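Local coordinates for FAD-binding PCMH-type domain-containing protein (Gibberella zeae, PDB 6YJO) that probably works as an oxygen-dependent, FAD-linked oxidoreductase of the berberine-bridge type that oxidises oligosaccharides, with its flavin covalently attached, at residues 361-364 with 365-369; 429-432 with 433-437. All coordinates share one frame; numbering follows the deposited sequence.

Contact 1: residues 361-364 with 365-369; sequences KSFA and RTLFD
T366 N bonds to S362 O at 3.1 Å, and the T366 hydroxyl is directed at the same oxygen. OG1 is modelled unusually close to S362 O, so the length of that second bond is doubtful. The hydroxyl points back along the helix because OG1 lies beside its own backbone N and opposite the carbonyl carbon. S362 OG takes a different course and bonds to S444 O of helix 431-446. Around this pair run the ordinary i to i+4 bonds of an alpha helix, R365 N to K361 O at 2.9 Å and L367 N to F363 O at 2.9 Å. F368 N bonds to A364 O, and the same oxygen sits at the edge of the F368 ring, 3.4 Å from CD2. On the buried side F363 and L367 run side by side in the same direction, and CZ of the F363 ring touches L367 CD2 at 3.8 Å. Both lie on strands 273-280 and 380-386, and F363 also makes an edge-to-face pair with W419 of strand 417-423. T366 and L367 lean on helix 431-446, while A364 and F368 pack against helix 252-268.

Contact 2: residues 429-432 with 433-437; sequences THAN and NGFTV
N433 lies alongside H430, its amide and the imidazole nearly parallel at 17° between planes. ND2 does the touching: it is 3.4 Å from H430 CB and 3.5 Å from H430 CD2. In both residues CG is opposite the carbonyl carbon and beside the backbone N, which sends the two groups out in the same direction, and R377 touches both. H430 occupies the N-cap position of helix 431-446, and just ahead of it T429 OG1 is hydrogen-bonded to N426 OD1. These are the first turns of a helix that follows strand 417-423 in the region of the seven-stranded antiparallel sheet and its covering helices, well away from the flavin. G434 is buried, and its CA is the nearest to that of A431 across the turn. Next comes F435, whose N bonds to A431 O at 3.1 Å. Its ring folds back over that same carbonyl: A431 O stands above one face, displaced toward the rim, 3.2 Å from F435 CD2. The methyl of A431 meets the ring at CE2, while N432 OD1 comes in at the ring edge, 3.8 Å from F435 CD2, with the amide turned 77° to the phenyl plane. Y346 makes an edge-to-face pair with F435, and R64 and Q464 also touch it. T436 then returns its hydroxyl to N432 O, OG1 standing 2.6 Å away and nearly in line with the C=O bond; T436 N also bonds to N432 O, so two donors hold that oxygen.

Overall arrangement
Contacts 1 and 2 are short pieces of two different helices, 357-371 and 431-446, with centres about 19 Å apart and nearest atoms about 7 Å apart. Further along, helix 431-446 packs directly on helix 357-371, so the helix that carries contact 2 is also a packing partner of contact 1. Each has a threonine hydroxyl directed at the carbonyl four residues back, sound at 433-437 but modelled too close at 365-369. Contact 1 lies mid-helix and is partly buried, with aromatic and aliphatic groups facing the large antiparallel sheet. Contact 2 is a surface contact at a helix start, richer in amide and imidazole groups, where its phenyl ring meets polar oxygens as well as a methyl.

Contact 1: residues 361-364 with 365-369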
loop_
_atom_site.group_PDB
_atom_site.type_symbol
_atom_site.label_atom_id
_atom_site.label_comp_id
_atom_site.label_asym_id
_atom_site.label_seq_id
_atom_site.Cartn_x
_atom_site.Cartn_y
_atom_site.Cartn_z
ATOM N N LYS A 361 25.513 -9.871 -3.062
ATOM C CA LYS A 361 26.819 -9.261 -2.822
ATOM C C LYS A 361 26.885 -7.855 -3.409
ATOM O O LYS A 361 27.502 -6.962 -2.817
ATOM C CB LYS A 361 27.929 -10.152 -3.393
ATOM C CG LYS A 361 28.163 -11.426 -2.587
ATOM C CD LYS A 361 28.951 -12.485 -3.359
ATOM C CE LYS A 361 30.434 -12.144 -3.489
ATOM N NZ LYS A 361 31.205 -13.249 -4.134
ATOM N N SER A 362 26.242 -7.631 -4.561
ATOM C CA SER A 362 26.224 -6.298 -5.157
ATOM C C SER A 362 25.427 -5.322 -4.301
ATOM O O SER A 362 25.818 -4.160 -4.151
ATOM C CB SER A 362 25.648 -6.363 -6.573
ATOM O OG SER A 362 25.517 -5.064 -7.128
ATOM N N PHE A 363 24.306 -5.776 -3.734
ATOM C CA PHE A 363 23.516 -4.914 -2.861
ATOM C C PHE A 363 24.303 -4.533 -1.614
ATOM O O PHE A 363 24.327 -3.365 -1.218
ATOM C CB PHE A 363 22.210 -5.615 -2.481
ATOM C CG PHE A 363 21.458 -4.942 -1.362
ATOM C CD1 PHE A 363 21.002 -3.642 -1.500
ATOM C CD2 PHE A 363 21.202 -5.613 -0.177
ATOM C CE1 PHE A 363 20.310 -3.021 -0.475
ATOM C CE2 PHE A 363 20.510 -5.000 0.853
ATOM C CZ PHE A 363 20.064 -3.699 0.703
ATOM N N ALA A 364 24.984 -5.505 -1.003
ATOM C CA ALA A 364 25.678 -5.262 0.259
ATOM C C ALA A 364 26.956 -4.460 0.054
ATOM O O ALA A 364 27.389 -3.752 0.967
ATOM C CB ALA A 364 25.986 -6.594 0.949
ATOM N N ARG A 365 27.578 -4.564 -1.125
ATOM C CA ARG A 365 28.740 -3.735 -1.439
ATOM C C ARG A 365 28.329 -2.279 -1.613
ATOM O O ARG A 365 29.011 -1.369 -1.131
ATOM C CB ARG A 365 29.426 -4.254 -2.709
ATOM C CG ARG A 365 30.723 -3.544 -3.094
ATOM C CD ARG A 365 31.467 -4.350 -4.158
ATOM N NE ARG A 365 32.828 -3.879 -4.402
ATOM C CZ ARG A 365 33.753 -4.571 -5.065
ATOM N NH1 ARG A 365 33.473 -5.776 -5.550
ATOM N NH2 ARG A 365 34.965 -4.060 -5.241
ATOM N N THR A 366 27.208 -2.050 -2.298
ATOM C CA THR A 366 26.730 -0.699 -2.556
ATOM C C THR A 366 26.180 -0.047 -1.291
ATOM O O THR A 366 26.316 1.166 -1.112
ATOM C CB THR A 366 25.665 -0.755 -3.654
ATOM O OG1 THR A 366 25.997 -1.803 -4.578
ATOM C CG2 THR A 366 25.586 0.560 -4.410
ATOM N N LEU A 367 25.582 -0.837 -0.397
ATOM C CA LEU A 367 24.997 -0.302 0.828
ATOM C C LEU A 367 26.070 0.002 1.866
ATOM O O LEU A 367 26.109 1.103 2.423
ATOM C CB LEU A 367 23.984 -1.295 1.393
ATOM C CG LEU A 367 23.019 -0.756 2.446
ATOM C CD1 LEU A 367 21.986 0.160 1.799
ATOM C CD2 LEU A 367 22.353 -1.904 3.193
ATOM N N PHE A 368 26.951 -0.964 2.138
ATOM C CA PHE A 368 28.016 -0.726 3.107
ATOM C C PHE A 368 29.037 0.262 2.568
ATOM O O PHE A 368 29.716 0.939 3.349
ATOM C CB PHE A 368 28.675 -2.049 3.501
ATOM C CG PHE A 368 27.946 -2.771 4.599
ATOM C CD1 PHE A 368 28.281 -2.556 5.925
ATOM C CD2 PHE A 368 26.908 -3.639 4.306
ATOM C CE1 PHE A 368 27.605 -3.205 6.939
ATOM C CE2 PHE A 368 26.227 -4.291 5.317
ATOM C CZ PHE A 368 26.577 -4.073 6.635
ATOM N N ASP A 369 29.153 0.366 1.244
ATOM C CA ASP A 369 29.883 1.482 0.651
ATOM C C ASP A 369 29.331 2.807 1.161
ATOM O O ASP A 369 30.082 3.683 1.605
ATOM C CB ASP A 369 29.787 1.408 -0.873
ATOM C CG ASP A 369 31.007 1.975 -1.559
ATOM O OD1 ASP A 369 32.005 1.235 -1.703
ATOM O OD2 ASP A 369 30.966 3.158 -1.964
#

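Contact 2: residues 429-432 with 433-437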
loop_
_atom_site.group_PDB
_atom_site.type_symbol
_atom_site.label_atom_id
_atom_site.label_comp_id
_atom_site.label_asym_id
_atom_site.label_seq_id
_atom_site.Cartn_x
_atom_site.Cartn_y
_atom_site.Cartn_z
ATOM N N THR A 429 16.960 21.607 -1.091
ATOM C CA THR A 429 18.216 21.928 -1.752
ATOM C C THR A 429 18.952 20.706 -2.292
ATOM O O THR A 429 19.745 20.850 -3.231
ATOM C CB THR A 429 19.139 22.681 -0.790
ATOM O OG1 THR A 429 19.715 21.759 0.141
ATOM C CG2 THR A 429 18.362 23.742 -0.026
ATOM N N HIS A 430 18.730 19.520 -1.727
ATOM C CA HIS A 430 19.426 18.304 -2.139
ATOM C C HIS A 430 18.432 17.180 -2.384
ATOM O O HIS A 430 18.564 16.066 -1.874
ATOM C CB HIS A 430 20.471 17.896 -1.104
ATOM C CG HIS A 430 21.551 18.913 -0.909
ATOM N ND1 HIS A 430 21.716 19.607 0.270
ATOM C CD2 HIS A 430 22.505 19.372 -1.752
ATOM C CE1 HIS A 430 22.733 20.443 0.148
ATOM N NE2 HIS A 430 23.229 20.319 -1.071
ATOM N N ALA A 431 17.409 17.468 -3.189
ATOM C CA ALA A 431 16.414 16.448 -3.502
ATOM C C ALA A 431 16.973 15.375 -4.425
ATOM O O ALA A 431 16.620 14.200 -4.286
ATOM C CB ALA A 431 15.179 17.092 -4.128
ATOM N N ASN A 432 17.849 15.751 -5.360
ATOM C CA ASN A 432 18.386 14.795 -6.322
ATOM C C ASN A 432 19.479 13.918 -5.732
ATOM O O ASN A 432 19.819 12.899 -6.341
ATOM C CB ASN A 432 18.906 15.530 -7.561
ATOM C CG ASN A 432 17.848 16.411 -8.189
ATOM O OD1 ASN A 432 16.999 15.940 -8.947
ATOM N ND2 ASN A 432 17.881 17.698 -7.864
ATOM N N ASN A 433 20.036 14.280 -4.572
ATOM C CA ASN A 433 20.834 13.312 -3.822
ATOM C C ASN A 433 19.938 12.246 -3.211
ATOM O O ASN A 433 20.303 11.066 -3.180
ATOM C CB ASN A 433 21.651 14.006 -2.731
ATOM C CG ASN A 433 22.515 15.127 -3.271
ATOM O OD1 ASN A 433 22.792 15.187 -4.464
ATOM N ND2 ASN A 433 22.967 16.007 -2.384
ATOM N N GLY A 434 18.757 12.648 -2.729
ATOM C CA GLY A 434 17.800 11.679 -2.221
ATOM C C GLY A 434 17.346 10.685 -3.274
ATOM O O GLY A 434 17.185 9.498 -2.985
ATOM N N PHE A 435 17.126 11.158 -4.508
ATOM C CA PHE A 435 16.692 10.259 -5.577
ATOM C C PHE A 435 17.828 9.346 -6.027
ATOM O O PHE A 435 17.602 8.169 -6.331
ATOM C CB PHE A 435 16.163 11.058 -6.772
ATOM C CG PHE A 435 15.064 12.030 -6.433
ATOM C CD1 PHE A 435 14.028 11.677 -5.586
ATOM C CD2 PHE A 435 15.068 13.299 -6.983
ATOM C CE1 PHE A 435 13.017 12.580 -5.289
ATOM C CE2 PHE A 435 14.065 14.204 -6.689
ATOM C CZ PHE A 435 13.039 13.844 -5.841
ATOM N N THR A 436 19.058 9.870 -6.085
ATOM C CA THR A 436 20.184 9.075 -6.568
ATOM C C THR A 436 20.480 7.898 -5.646
ATOM O O THR A 436 20.746 6.786 -6.117
ATOM C CB THR A 436 21.432 9.948 -6.703
ATOM O OG1 THR A 436 21.168 11.050 -7.579
ATOM C CG2 THR A 436 22.590 9.122 -7.253
ATOM N N VAL A 437 20.454 8.121 -4.331
ATOM C CA VAL A 437 20.922 7.097 -3.402
ATOM C C VAL A 437 19.957 5.917 -3.367
ATOM O O VAL A 437 20.383 4.756 -3.355
ATOM C CB VAL A 437 21.139 7.713 -2.007
ATOM C CG1 VAL A 437 19.810 8.153 -1.386
ATOM C CG2 VAL A 437 21.882 6.739 -1.106
#